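Local coordinates for putative uncharacterized protein (PDB 3W9A), which probably hydrolyses glycosidic bonds in polysaccharides such as beta-glucans, with a family 131 glycoside hydrolase catalytic domain of beta-jelly-roll fold, at residues A[7-12]-A[56-61]; A[42-47]-A[62-67]; A[161-166]-A[190-195]; A[170-175]-A[182-187]. All coordinates share one frame; numbering follows the deposited sequence.

Contact 1: residues A[7-12]-A[56-61]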
loop_
_atom_site.group_PDB
_atom_site.type_symbol
_atom_site.label_atom_id
_atom_site.label_comp_id
_atom_site.label_asym_id
_atom_site.label_seq_id
_atom_site.Cartn_x
_atom_site.Cartn_y
_atom_site.Cartn_z
ATOM N N GLY A 7 -9.909 0.466 -5.075
ATOM C CA GLY A 7 -8.610 0.694 -5.715
ATOM C C GLY A 7 -8.211 -0.366 -6.724
ATOM O O GLY A 7 -7.020 -0.501 -7.055
ATOM N N SER A 8 -9.189 -1.126 -7.218
ATOM C CA SER A 8 -8.950 -2.098 -8.281
ATOM C C SER A 8 -8.148 -1.431 -9.382
ATOM O O SER A 8 -8.379 -0.268 -9.686
ATOM C CB SER A 8 -10.277 -2.576 -8.872
ATOM O OG SER A 8 -10.049 -3.210 -10.120
ATOM N N PHE A 9 -7.199 -2.156 -9.969
ATOM C CA PHE A 9 -6.451 -1.643 -11.100
ATOM C C PHE A 9 -7.062 -2.119 -12.427
ATOM O O PHE A 9 -6.447 -1.943 -13.492
ATOM C CB PHE A 9 -4.970 -2.044 -11.003
ATOM C CG PHE A 9 -4.263 -1.434 -9.833
ATOM C CD1 PHE A 9 -4.068 -0.069 -9.765
ATOM C CD2 PHE A 9 -3.804 -2.221 -8.784
ATOM C CE1 PHE A 9 -3.432 0.506 -8.679
ATOM C CE2 PHE A 9 -3.158 -1.648 -7.702
ATOM C CZ PHE A 9 -2.980 -0.283 -7.645
ATOM N N ASN A 10 -8.276 -2.693 -12.393
ATOM C CA ASN A 10 -8.837 -3.268 -13.628
ATOM C C ASN A 10 -8.960 -2.235 -14.765
ATOM O O ASN A 10 -8.881 -2.599 -15.918
ATOM C CB ASN A 10 -10.196 -3.936 -13.389
ATOM C CG ASN A 10 -10.091 -5.228 -12.619
ATOM O OD1 ASN A 10 -8.999 -5.786 -12.458
ATOM N ND2 ASN A 10 -11.240 -5.717 -12.129
ATOM N N ASN A 11 -9.157 -0.962 -14.438
ATOM C CA ASN A 11 -9.312 0.072 -15.466
ATOM C C ASN A 11 -8.000 0.754 -15.785
ATOM O O ASN A 11 -7.952 1.630 -16.637
ATOM C CB ASN A 11 -10.335 1.120 -15.035
ATOM C CG ASN A 11 -11.745 0.586 -15.060
ATOM O OD1 ASN A 11 -11.985 -0.554 -15.453
ATOM N ND2 ASN A 11 -12.692 1.408 -14.633
ATOM N N TYR A 12 -6.934 0.343 -15.106
ATOM C CA TYR A 12 -5.623 0.933 -15.339
ATOM C C TYR A 12 -4.807 -0.065 -16.129
ATOM O O TYR A 12 -4.264 -1.007 -15.567
ATOM C CB TYR A 12 -4.951 1.337 -14.014
ATOM C CG TYR A 12 -5.638 2.513 -13.360
ATOM C CD1 TYR A 12 -5.215 3.827 -13.596
ATOM C CD2 TYR A 12 -6.740 2.322 -12.529
ATOM C CE1 TYR A 12 -5.851 4.906 -12.981
ATOM C CE2 TYR A 12 -7.381 3.392 -11.927
ATOM C CZ TYR A 12 -6.947 4.676 -12.151
ATOM O OH TYR A 12 -7.628 5.721 -11.536
ATOM N N THR A 56 -8.683 -13.234 -7.464
ATOM C CA THR A 56 -9.253 -13.608 -8.747
ATOM C C THR A 56 -10.065 -12.489 -9.413
ATOM O O THR A 56 -10.174 -12.456 -10.635
ATOM C CB THR A 56 -10.088 -14.881 -8.578
ATOM O OG1 THR A 56 -10.862 -14.780 -7.379
ATOM C CG2 THR A 56 -9.155 -16.086 -8.429
ATOM N N SER A 57 -10.609 -11.566 -8.619
ATOM C CA SER A 57 -11.429 -10.461 -9.157
ATOM C C SER A 57 -10.607 -9.342 -9.812
ATOM O O SER A 57 -11.165 -8.412 -10.382
ATOM C CB SER A 57 -12.293 -9.871 -8.039
ATOM O OG SER A 57 -11.473 -9.235 -7.071
ATOM N N GLU A 58 -9.284 -9.437 -9.715
ATOM C CA GLU A 58 -8.363 -8.450 -10.283
ATOM C C GLU A 58 -7.649 -8.976 -11.544
ATOM O O GLU A 58 -7.162 -10.093 -11.560
ATOM C CB GLU A 58 -7.313 -8.078 -9.217
ATOM C CG GLU A 58 -7.808 -7.091 -8.182
ATOM C CD GLU A 58 -8.062 -5.728 -8.796
ATOM O OE1 GLU A 58 -9.251 -5.413 -9.082
ATOM O OE2 GLU A 58 -7.069 -4.997 -9.039
ATOM N N LEU A 59 -7.576 -8.163 -12.592
ATOM C CA LEU A 59 -6.921 -8.565 -13.816
ATOM C C LEU A 59 -5.410 -8.415 -13.683
ATOM O O LEU A 59 -4.654 -9.192 -14.252
ATOM C CB LEU A 59 -7.386 -7.703 -14.993
ATOM C CG LEU A 59 -8.888 -7.634 -15.280
ATOM C CD1 LEU A 59 -9.128 -6.668 -16.429
ATOM C CD2 LEU A 59 -9.482 -8.994 -15.589
ATOM N N ARG A 60 -4.964 -7.390 -12.956
ATOM C CA ARG A 60 -3.532 -7.110 -12.874
ATOM C C ARG A 60 -3.110 -6.531 -11.527
ATOM O O ARG A 60 -3.948 -6.243 -10.681
ATOM C CB ARG A 60 -3.117 -6.202 -14.034
ATOM C CG ARG A 60 -3.762 -4.847 -14.028
ATOM C CD ARG A 60 -3.454 -4.115 -15.320
ATOM N NE ARG A 60 -4.199 -4.675 -16.436
ATOM C CZ ARG A 60 -5.474 -4.416 -16.718
ATOM N NH1 ARG A 60 -6.201 -3.583 -15.979
ATOM N NH2 ARG A 60 -6.030 -5.017 -17.766
ATOM N N GLY A 61 -1.800 -6.421 -11.321
ATOM C CA GLY A 61 -1.235 -5.700 -10.169
ATOM C C GLY A 61 -0.344 -4.523 -10.581
ATOM O O GLY A 61 -0.073 -4.296 -11.761
HETATM O O HOH W 1 -5.976 -3.083 -6.386
HETATM O O HOH W 2 -6.374 -5.167 -11.846
HETATM O O HOH W 3 -8.850 -3.759 -18.350
#
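S8 and F9 are held by the carboxylate of E58. Its OE1 accepts from S8 OG at 2.6 Å and OE2 from F9 N at 3.0 Å, both on syn lone pairs. The glutamate bends at chi2 (-68°), and its carboxylate faces them. S8 OG also accepts from N10 N, closing an ST turn. The amide of N10 reaches across to segment 56-61: OD1 takes L59 N at 2.8 Å, while ND2 gives an almost straight bond to S57 O at 3.2 Å. A water accepting from R60 N probably also donates to N10 OD1 and E58 OE2, tying amide to carboxylate. The close part lies here and around the buried F9, whose ring packs with Y30, F18 and L46. From the other end R60 NH1 bonds N10 O at 2.9 Å and F9 O at 3.0 Å, both acceptors in the guanidinium plane, and Y12 N reaches F9 O from the opposite face of that carbonyl. Toward solvent the packing thins out: the L59 side chain lies at the exposed rim, crossing the N10 amide at about a right angle, and a second water joins N10 O to R60 NH2. A methionine in place of R60 would probably leave N10 O without its NH1 donor and the F9–Y12 turn less fixed. Side chains thus hold two loops mostly by backbone N-H and C=O groups, a carboxylate on one side and a guanidinium on the other.

Contact 2: residues A[42-47]-A[62-67]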
loop_
_atom_site.group_PDB
_atom_site.type_symbol
_atom_site.label_atom_id
_atom_site.label_comp_id
_atom_site.label_asym_id
_atom_site.label_seq_id
_atom_site.Cartn_x
_atom_site.Cartn_y
_atom_site.Cartn_z
ATOM N N ARG A 42 8.301 5.128 -15.826
ATOM C CA ARG A 42 9.497 4.922 -14.998
ATOM C C ARG A 42 9.128 4.496 -13.552
ATOM O O ARG A 42 9.926 3.848 -12.863
ATOM C CB ARG A 42 10.333 6.196 -14.962
ATOM C CG ARG A 42 11.710 6.027 -14.347
ATOM C CD ARG A 42 12.461 7.343 -14.296
ATOM N NE ARG A 42 12.657 7.902 -15.626
ATOM C CZ ARG A 42 13.171 9.105 -15.863
ATOM N NH1 ARG A 42 13.530 9.891 -14.862
ATOM N NH2 ARG A 42 13.317 9.526 -17.114
ATOM N N TYR A 43 7.914 4.843 -13.112
ATOM C CA TYR A 43 7.511 4.670 -11.709
ATOM C C TYR A 43 6.338 3.716 -11.469
ATOM O O TYR A 43 6.258 3.071 -10.419
ATOM C CB TYR A 43 7.156 6.030 -11.123
ATOM C CG TYR A 43 8.169 7.110 -11.413
ATOM C CD1 TYR A 43 9.497 6.997 -10.964
ATOM C CD2 TYR A 43 7.811 8.231 -12.125
ATOM C CE1 TYR A 43 10.423 7.986 -11.228
ATOM C CE2 TYR A 43 8.728 9.216 -12.407
ATOM C CZ TYR A 43 10.031 9.086 -11.970
ATOM O OH TYR A 43 10.914 10.094 -12.250
ATOM N N LEU A 44 5.425 3.646 -12.427
ATOM C CA LEU A 44 4.224 2.827 -12.291
ATOM C C LEU A 44 4.030 1.941 -13.503
ATOM O O LEU A 44 3.967 2.423 -14.627
ATOM C CB LEU A 44 2.988 3.715 -12.080
ATOM C CG LEU A 44 2.979 4.569 -10.807
ATOM C CD1 LEU A 44 1.800 5.527 -10.826
ATOM C CD2 LEU A 44 2.973 3.726 -9.517
ATOM N N ASN A 45 3.953 0.635 -13.268
ATOM C CA ASN A 45 3.698 -0.320 -14.329
ATOM C C ASN A 45 2.692 -1.369 -13.898
ATOM O O ASN A 45 2.593 -1.714 -12.720
ATOM C CB ASN A 45 5.000 -0.979 -14.788
ATOM C CG ASN A 45 5.933 0.004 -15.432
ATOM O OD1 ASN A 45 6.834 0.552 -14.777
ATOM N ND2 ASN A 45 5.674 0.313 -16.697
ATOM N N LEU A 46 1.964 -1.887 -14.880
ATOM C CA LEU A 46 0.829 -2.770 -14.667
ATOM C C LEU A 46 0.995 -4.051 -15.475
ATOM O O LEU A 46 1.441 -4.002 -16.623
ATOM C CB LEU A 46 -0.438 -2.044 -15.102
ATOM C CG LEU A 46 -0.731 -0.720 -14.377
ATOM C CD1 LEU A 46 -1.226 0.362 -15.335
ATOM C CD2 LEU A 46 -1.715 -0.943 -13.244
ATOM N N ASP A 47 0.640 -5.197 -14.873
ATOM C CA ASP A 47 0.846 -6.509 -15.496
ATOM C C ASP A 47 0.109 -7.597 -14.720
ATOM O O ASP A 47 0.018 -7.535 -13.489
ATOM C CB ASP A 47 2.350 -6.842 -15.539
ATOM C CG ASP A 47 2.694 -7.959 -16.509
ATOM O OD1 ASP A 47 2.795 -9.140 -16.076
ATOM O OD2 ASP A 47 2.857 -7.651 -17.705
ATOM N N LEU A 62 0.111 -3.770 -9.587
ATOM C CA LEU A 62 0.919 -2.588 -9.813
ATOM C C LEU A 62 2.338 -2.819 -9.350
ATOM O O LEU A 62 2.558 -3.214 -8.201
ATOM C CB LEU A 62 0.335 -1.416 -9.048
ATOM C CG LEU A 62 1.081 -0.092 -9.147
ATOM C CD1 LEU A 62 0.947 0.528 -10.534
ATOM C CD2 LEU A 62 0.540 0.863 -8.102
ATOM N N LYS A 63 3.297 -2.602 -10.243
ATOM C CA LYS A 63 4.709 -2.522 -9.846
ATOM C C LYS A 63 5.028 -1.074 -9.554
ATOM O O LYS A 63 4.924 -0.228 -10.431
ATOM C CB LYS A 63 5.644 -3.009 -10.959
ATOM C CG LYS A 63 7.062 -3.261 -10.453
ATOM C CD LYS A 63 8.163 -3.233 -11.518
ATOM C CE LYS A 63 7.783 -3.750 -12.865
ATOM N NZ LYS A 63 8.972 -3.987 -13.754
ATOM N N VAL A 64 5.427 -0.785 -8.324
ATOM C CA VAL A 64 5.778 0.577 -7.926
ATOM C C VAL A 64 7.283 0.644 -7.953
ATOM O O VAL A 64 7.921 -0.107 -7.254
ATOM C CB VAL A 64 5.225 0.878 -6.505
ATOM C CG1 VAL A 64 5.866 2.117 -5.907
ATOM C CG2 VAL A 64 3.707 1.003 -6.548
ATOM N N THR A 65 7.853 1.542 -8.754
ATOM C CA THR A 65 9.305 1.679 -8.824
ATOM C C THR A 65 9.791 3.039 -8.314
ATOM O O THR A 65 9.326 4.093 -8.761
ATOM C CB THR A 65 9.839 1.438 -10.271
ATOM O OG1 THR A 65 9.513 0.114 -10.705
ATOM C CG2 THR A 65 11.372 1.627 -10.352
ATOM N N ILE A 66 10.765 3.002 -7.408
ATOM C CA ILE A 66 11.507 4.193 -7.015
ATOM C C ILE A 66 12.938 4.130 -7.542
ATOM O O ILE A 66 13.596 3.091 -7.481
ATOM C CB ILE A 66 11.491 4.413 -5.488
ATOM C CG1 ILE A 66 11.942 3.148 -4.744
ATOM C CG2 ILE A 66 10.106 4.888 -5.050
ATOM C CD1 ILE A 66 12.183 3.314 -3.258
ATOM N N ASP A 67 13.395 5.221 -8.141
ATOM C CA ASP A 67 14.802 5.335 -8.509
ATOM C C ASP A 67 15.286 6.705 -8.099
ATOM O O ASP A 67 14.538 7.451 -7.444
ATOM C CB ASP A 67 15.038 5.038 -10.005
ATOM C CG ASP A 67 14.420 6.073 -10.935
ATOM O OD1 ASP A 67 13.998 7.170 -10.507
ATOM O OD2 ASP A 67 14.338 5.761 -12.131
#
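Two antiparallel strands, 44-47 and 61-66, pair here at one end of a jelly-roll sheet, their directions 157° apart. N45 and K63 form the hydrogen-bonded pair, with K63 N to N45 O at 2.7 Å and N45 N to K63 O at 3.1 Å. Just before strand 44-47, Y43 O accepts a nearly straight bond of 2.8 Å from T65 N. L44 with V64 and L46 with L62 are non-hydrogen-bonded pairs, and all four side chains lie on one face, where F18 of helix 15-18 and T79 of strand 77-83 pack against members of the group. L62 is the centre of this apolar patch, its CG anti to the backbone N (chi1 179°). L62 CD1 meets L44 CD2 at 3.9 Å and L46 CD2 at 4.1 Å. Toward the 42-43 end the contact turns polar. The ring of Y43 has R42 CB over the centre of one face, and T65 O and D67 OD1 in its plane at the edge. T69 OG1 bonds with Y43 OH, R42 NH1 and D67 OD1. R42 and D67 fall short of a salt bridge, NE lying 4.4 Å from OD2; the aliphatic part of the arginine is nearer, with R42 CD 3.3 Å from D67 OD2.

Contact 3: residues A[161-166]-A[190-195]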
loop_
_atom_site.group_PDB
_atom_site.type_symbol
_atom_site.label_atom_id
_atom_site.label_comp_id
_atom_site.label_asym_id
_atom_site.label_seq_id
_atom_site.Cartn_x
_atom_site.Cartn_y
_atom_site.Cartn_z
ATOM N N TYR A 161 -5.583 -2.853 7.504
ATOM C CA TYR A 161 -5.602 -1.983 8.654
ATOM C C TYR A 161 -7.057 -1.879 9.133
ATOM O O TYR A 161 -7.940 -1.452 8.407
ATOM C CB TYR A 161 -5.069 -0.588 8.314
ATOM C CG TYR A 161 -3.670 -0.491 7.732
ATOM C CD1 TYR A 161 -2.711 -1.495 7.923
ATOM C CD2 TYR A 161 -3.293 0.634 7.014
ATOM C CE1 TYR A 161 -1.429 -1.380 7.404
ATOM C CE2 TYR A 161 -2.015 0.771 6.508
ATOM C CZ TYR A 161 -1.080 -0.236 6.695
ATOM O OH TYR A 161 0.190 -0.086 6.165
ATOM N N ASP A 162 -7.290 -2.302 10.365
ATOM C CA ASP A 162 -8.600 -2.284 10.998
ATOM C C ASP A 162 -8.621 -1.001 11.794
ATOM O O ASP A 162 -8.088 -0.964 12.906
ATOM C CB ASP A 162 -8.674 -3.512 11.919
ATOM C CG ASP A 162 -9.966 -3.612 12.706
ATOM O OD1 ASP A 162 -10.618 -2.584 12.980
ATOM O OD2 ASP A 162 -10.319 -4.767 13.049
ATOM N N ILE A 163 -9.182 0.060 11.209
ATOM C CA ILE A 163 -9.096 1.393 11.796
ATOM C C ILE A 163 -10.453 1.773 12.387
ATOM O O ILE A 163 -11.476 1.756 11.690
ATOM C CB ILE A 163 -8.638 2.461 10.772
ATOM C CG1 ILE A 163 -7.301 2.043 10.132
ATOM C CG2 ILE A 163 -8.477 3.808 11.449
ATOM C CD1 ILE A 163 -6.859 2.905 8.965
ATOM N N ASP A 164 -10.454 2.050 13.689
ATOM C CA ASP A 164 -11.631 2.578 14.384
ATOM C C ASP A 164 -11.396 4.070 14.531
ATOM O O ASP A 164 -10.625 4.506 15.390
ATOM C CB ASP A 164 -11.781 1.912 15.749
ATOM C CG ASP A 164 -13.070 2.298 16.464
ATOM O OD1 ASP A 164 -13.517 1.502 17.309
ATOM O OD2 ASP A 164 -13.628 3.382 16.205
ATOM N N PHE A 165 -12.037 4.853 13.664
ATOM C CA PHE A 165 -11.836 6.297 13.632
ATOM C C PHE A 165 -12.561 7.019 14.789
ATOM O O PHE A 165 -12.259 8.156 15.080
ATOM C CB PHE A 165 -12.260 6.865 12.257
ATOM C CG PHE A 165 -11.358 6.441 11.135
ATOM C CD1 PHE A 165 -10.144 7.085 10.928
ATOM C CD2 PHE A 165 -11.695 5.388 10.302
ATOM C CE1 PHE A 165 -9.293 6.702 9.898
ATOM C CE2 PHE A 165 -10.848 4.998 9.279
ATOM C CZ PHE A 165 -9.642 5.657 9.072
ATOM N N THR A 166 -13.499 6.339 15.441
ATOM C CA THR A 166 -14.244 6.897 16.571
ATOM C C THR A 166 -13.441 6.735 17.881
ATOM O O THR A 166 -13.179 7.704 18.584
ATOM C CB THR A 166 -15.602 6.186 16.678
ATOM O OG1 THR A 166 -16.241 6.199 15.386
ATOM C CG2 THR A 166 -16.488 6.842 17.737
ATOM N N ALA A 190 -3.925 5.314 18.464
ATOM C CA ALA A 190 -3.165 6.153 17.554
ATOM C C ALA A 190 -4.021 7.327 17.159
ATOM O O ALA A 190 -5.253 7.265 17.247
ATOM C CB ALA A 190 -2.742 5.367 16.317
ATOM N N ASN A 191 -3.377 8.396 16.703
ATOM C CA ASN A 191 -4.110 9.539 16.180
ATOM C C ASN A 191 -4.536 9.226 14.744
ATOM O O ASN A 191 -3.781 9.429 13.799
ATOM C CB ASN A 191 -3.278 10.814 16.267
ATOM C CG ASN A 191 -4.031 12.034 15.753
ATOM O OD1 ASN A 191 -5.182 11.942 15.305
ATOM N ND2 ASN A 191 -3.384 13.181 15.811
ATOM N N THR A 192 -5.756 8.713 14.606
ATOM C CA THR A 192 -6.236 8.150 13.347
ATOM C C THR A 192 -6.830 9.170 12.379
ATOM O O THR A 192 -7.530 8.786 11.445
ATOM C CB THR A 192 -7.325 7.100 13.626
ATOM O OG1 THR A 192 -8.332 7.687 14.464
ATOM C CG2 THR A 192 -6.726 5.882 14.313
ATOM N N PHE A 193 -6.573 10.459 12.589
ATOM C CA PHE A 193 -7.158 11.450 11.722
ATOM C C PHE A 193 -6.678 11.244 10.294
ATOM O O PHE A 193 -5.483 11.130 10.031
ATOM C CB PHE A 193 -6.849 12.891 12.138
ATOM C CG PHE A 193 -7.343 13.894 11.125
ATOM C CD1 PHE A 193 -8.691 14.201 11.051
ATOM C CD2 PHE A 193 -6.478 14.460 10.197
ATOM C CE1 PHE A 193 -9.164 15.091 10.105
ATOM C CE2 PHE A 193 -6.945 15.350 9.249
ATOM C CZ PHE A 193 -8.291 15.668 9.207
ATOM N N THR A 194 -7.631 11.190 9.378
ATOM C CA THR A 194 -7.326 11.296 7.961
ATOM C C THR A 194 -8.265 12.305 7.319
ATOM O O THR A 194 -9.423 12.420 7.726
ATOM C CB THR A 194 -7.438 9.936 7.261
ATOM O OG1 THR A 194 -7.365 10.118 5.859
ATOM C CG2 THR A 194 -8.763 9.257 7.579
ATOM N N ASP A 195 -7.768 13.022 6.317
ATOM C CA ASP A 195 -8.591 13.954 5.535
ATOM C C ASP A 195 -9.169 13.290 4.275
ATOM O O ASP A 195 -9.674 13.961 3.377
ATOM C CB ASP A 195 -7.770 15.199 5.187
ATOM C CG ASP A 195 -6.645 14.934 4.185
ATOM O OD1 ASP A 195 -6.469 13.816 3.682
ATOM O OD2 ASP A 195 -5.919 15.884 3.900
HETATM O O HOH W 4 -10.018 9.454 13.477
#
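F165 and T192 meet where strand 157-164 runs out against the loop 190-195, and no direct hydrogen bond joins the two segments. Apolar packing comes first. T192 CG2 lies 3.9 Å from I163 CG2, the two side chains sliding past each other in opposite directions. T192 CB is 3.9 Å from F165 CD1, and T194 CG2 comes to 3.5 Å from F165 CE1, approaching the ring obliquely. I163 CG2, from the ring's own strand, sits over the centre of one face, and the loop meets the ring at CD1 and CE1. The second kind of contact is a carbonyl at a ring edge: T192 O lies in the plane of the F165 ring, 3.1 Å from CE1. Water makes the third. One molecule donates to F165 O at 3.0 Å and is hydrogen-bonded to T192 OG1 at 2.6 Å, bridging the two segments. Chi1 of T192 (53°) sets OG1 between its backbone N and carbonyl carbon, and CG2 is then left to face I163. T194 OG1 is held within the loop by D198. Behind the contact, F165 packs on L94 and Y96 of strand 93-101, I163 on V170 of strand 169-176, and both I163 and T192 on F123, which precedes strand 124-128.

Contact 4: residues A[170-175]-A[182-187]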
loop_
_atom_site.group_PDB
_atom_site.type_symbol
_atom_site.label_atom_id
_atom_site.label_comp_id
_atom_site.label_asym_id
_atom_site.label_seq_id
_atom_site.Cartn_x
_atom_site.Cartn_y
_atom_site.Cartn_z
ATOM N N VAL A 170 -6.195 1.479 15.938
ATOM C CA VAL A 170 -5.898 0.680 14.754
ATOM C C VAL A 170 -5.318 -0.711 15.118
ATOM O O VAL A 170 -4.418 -0.839 15.952
ATOM C CB VAL A 170 -4.947 1.432 13.802
ATOM C CG1 VAL A 170 -3.629 1.763 14.479
ATOM C CG2 VAL A 170 -4.710 0.627 12.541
ATOM N N GLY A 171 -5.880 -1.743 14.507
ATOM C CA GLY A 171 -5.348 -3.096 14.581
ATOM C C GLY A 171 -4.888 -3.551 13.217
ATOM O O GLY A 171 -4.957 -2.788 12.231
ATOM N N LEU A 172 -4.419 -4.794 13.142
ATOM C CA LEU A 172 -3.876 -5.331 11.903
ATOM C C LEU A 172 -4.402 -6.741 11.609
ATOM O O LEU A 172 -4.373 -7.631 12.488
ATOM C CB LEU A 172 -2.354 -5.360 11.977
ATOM C CG LEU A 172 -1.651 -5.856 10.719
ATOM C CD1 LEU A 172 -1.790 -4.812 9.611
ATOM C CD2 LEU A 172 -0.187 -6.196 11.005
ATOM N N TRP A 173 -4.894 -6.936 10.386
ATOM C CA TRP A 173 -5.195 -8.269 9.874
ATOM C C TRP A 173 -4.085 -8.638 8.876
ATOM O O TRP A 173 -3.606 -7.786 8.127
ATOM C CB TRP A 173 -6.573 -8.330 9.224
ATOM C CG TRP A 173 -7.702 -8.028 10.163
ATOM C CD1 TRP A 173 -7.980 -6.829 10.736
ATOM C CD2 TRP A 173 -8.708 -8.936 10.628
ATOM N NE1 TRP A 173 -9.097 -6.928 11.538
ATOM C CE2 TRP A 173 -9.577 -8.206 11.471
ATOM C CE3 TRP A 173 -8.982 -10.292 10.389
ATOM C CZ2 TRP A 173 -10.675 -8.793 12.116
ATOM C CZ3 TRP A 173 -10.078 -10.874 11.022
ATOM C CH2 TRP A 173 -10.909 -10.121 11.885
ATOM N N ALA A 174 -3.668 -9.894 8.869
ATOM C CA ALA A 174 -2.589 -10.336 7.983
ATOM C C ALA A 174 -2.689 -11.813 7.612
ATOM O O ALA A 174 -3.295 -12.622 8.321
ATOM C CB ALA A 174 -1.225 -10.041 8.599
ATOM N N SER A 175 -2.132 -12.126 6.453
ATOM C CA SER A 175 -1.948 -13.490 5.986
ATOM C C SER A 175 -1.017 -13.433 4.782
ATOM O O SER A 175 -0.665 -12.329 4.322
ATOM C CB SER A 175 -3.276 -14.117 5.579
ATOM O OG SER A 175 -3.699 -13.645 4.316
ATOM N N VAL A 182 -6.225 -13.048 9.176
ATOM C CA VAL A 182 -6.445 -13.270 10.598
ATOM C C VAL A 182 -5.999 -11.988 11.280
ATOM O O VAL A 182 -5.057 -11.324 10.806
ATOM C CB VAL A 182 -5.643 -14.498 11.107
ATOM C CG1 VAL A 182 -5.832 -14.718 12.605
ATOM C CG2 VAL A 182 -6.061 -15.751 10.354
ATOM N N LYS A 183 -6.682 -11.621 12.365
ATOM C CA LYS A 183 -6.316 -10.440 13.139
ATOM C C LYS A 183 -5.095 -10.745 14.024
ATOM O O LYS A 183 -5.199 -11.442 15.028
ATOM C CB LYS A 183 -7.494 -9.936 13.977
ATOM C CG LYS A 183 -7.267 -8.544 14.547
ATOM C CD LYS A 183 -8.535 -7.914 15.117
ATOM C CE LYS A 183 -8.312 -6.445 15.479
ATOM N NZ LYS A 183 -9.574 -5.681 15.725
ATOM N N VAL A 184 -3.941 -10.215 13.637
ATOM C CA VAL A 184 -2.663 -10.524 14.303
ATOM C C VAL A 184 -2.272 -9.469 15.334
ATOM O O VAL A 184 -1.479 -9.734 16.246
ATOM C CB VAL A 184 -1.520 -10.696 13.272
ATOM C CG1 VAL A 184 -1.676 -12.018 12.536
ATOM C CG2 VAL A 184 -1.486 -9.531 12.280
ATOM N N VAL A 185 -2.826 -8.268 15.208
ATOM C CA VAL A 185 -2.633 -7.246 16.231
ATOM C C VAL A 185 -3.977 -6.611 16.596
ATOM O O VAL A 185 -4.650 -6.009 15.753
ATOM C CB VAL A 185 -1.607 -6.157 15.823
ATOM C CG1 VAL A 185 -1.383 -5.185 16.978
ATOM C CG2 VAL A 185 -0.277 -6.779 15.393
ATOM N N GLN A 186 -4.342 -6.755 17.869
ATOM C CA GLN A 186 -5.523 -6.108 18.422
ATOM C C GLN A 186 -5.315 -4.621 18.374
ATOM O O GLN A 186 -4.176 -4.157 18.384
ATOM C CB GLN A 186 -5.746 -6.534 19.875
ATOM C CG GLN A 186 -6.152 -7.981 20.043
ATOM C CD GLN A 186 -7.382 -8.319 19.243
ATOM O OE1 GLN A 186 -8.406 -7.638 19.346
ATOM N NE2 GLN A 186 -7.291 -9.357 18.422
ATOM N N ASN A 187 -6.415 -3.873 18.369
ATOM C CA ASN A 187 -6.349 -2.421 18.152
ATOM C C ASN A 187 -5.572 -1.718 19.257
ATOM O O ASN A 187 -5.709 -2.060 20.429
ATOM C CB ASN A 187 -7.749 -1.816 18.001
ATOM C CG ASN A 187 -8.265 -1.879 16.576
ATOM O OD1 ASN A 187 -8.691 -0.872 16.008
ATOM N ND2 ASN A 187 -8.211 -3.044 15.986
#
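L172 faces two residues at once: V184 and V185 both lie opposite it in a classic beta bulge. L172 O accepts from V184 N at 2.9 Å and from V185 N at 3.2 Å, the second on a lone pair in the carbonyl plane and the first tilted slightly from that plane. L172 N returns a bond of 2.9 Å to V185 O. Beyond the bulge A174 and V182 are hydrogen-bonded in both directions, A174 N to V182 O at 2.8 Å, with V182 N standing above the plane of the A174 carbonyl. G171 lies close against the other strand, with CA 3.2 Å from V185 O, where a side chain would collide with that carbonyl. On the face of L172 and A174, V184 CG2 touches both, 3.7 Å from A174 CB and 3.8 Å from L172 CD2. W147 packs on L172, V184 and V185 on this side.

The other face belongs to W173 and K183. K183 CB stands 3.6 Å above the centroid of the six-membered ring of W173, only 9° off the normal, a CH-pi contact. The lysine chain then runs on in extended form past the indole, bringing CD beside NE1. Both polar ends find the same atom, D162 OD2: NE1 hydrogen-bonds to it and K183 NZ forms a salt bridge. An alanine in place of W173 would probably leave the aliphatic part of K183 without the ring it lies on and D162 with one donor fewer. The buried carboxylate of D162 probably offsets the charge of K183, and the indole N-H adds a second donor to the same oxygen.

In the fold
From the N terminus, the loop after strand 3-6 is joined to 56-61 by contact 1, which closes the first long loop. Contact 2 opens within that loop, at 42-47, and closes just past it, at 62-67, so the two cross; they also touch, G61 N lying 3.0 Å from D47 O. Contact 1 ties two loops beside the strand pair of contact 2. Later, contact 3 joins the end of strand 157-164 to 190-195, and the hairpin of contact 4 falls wholly between those segments. Strands 157-164 and 169-176 are sheet neighbours, linking contacts 3 and 4. Contacts 2, 3 and 4 all reach one sheet, contact 2 on the opposite side of the chain's centre from the other two.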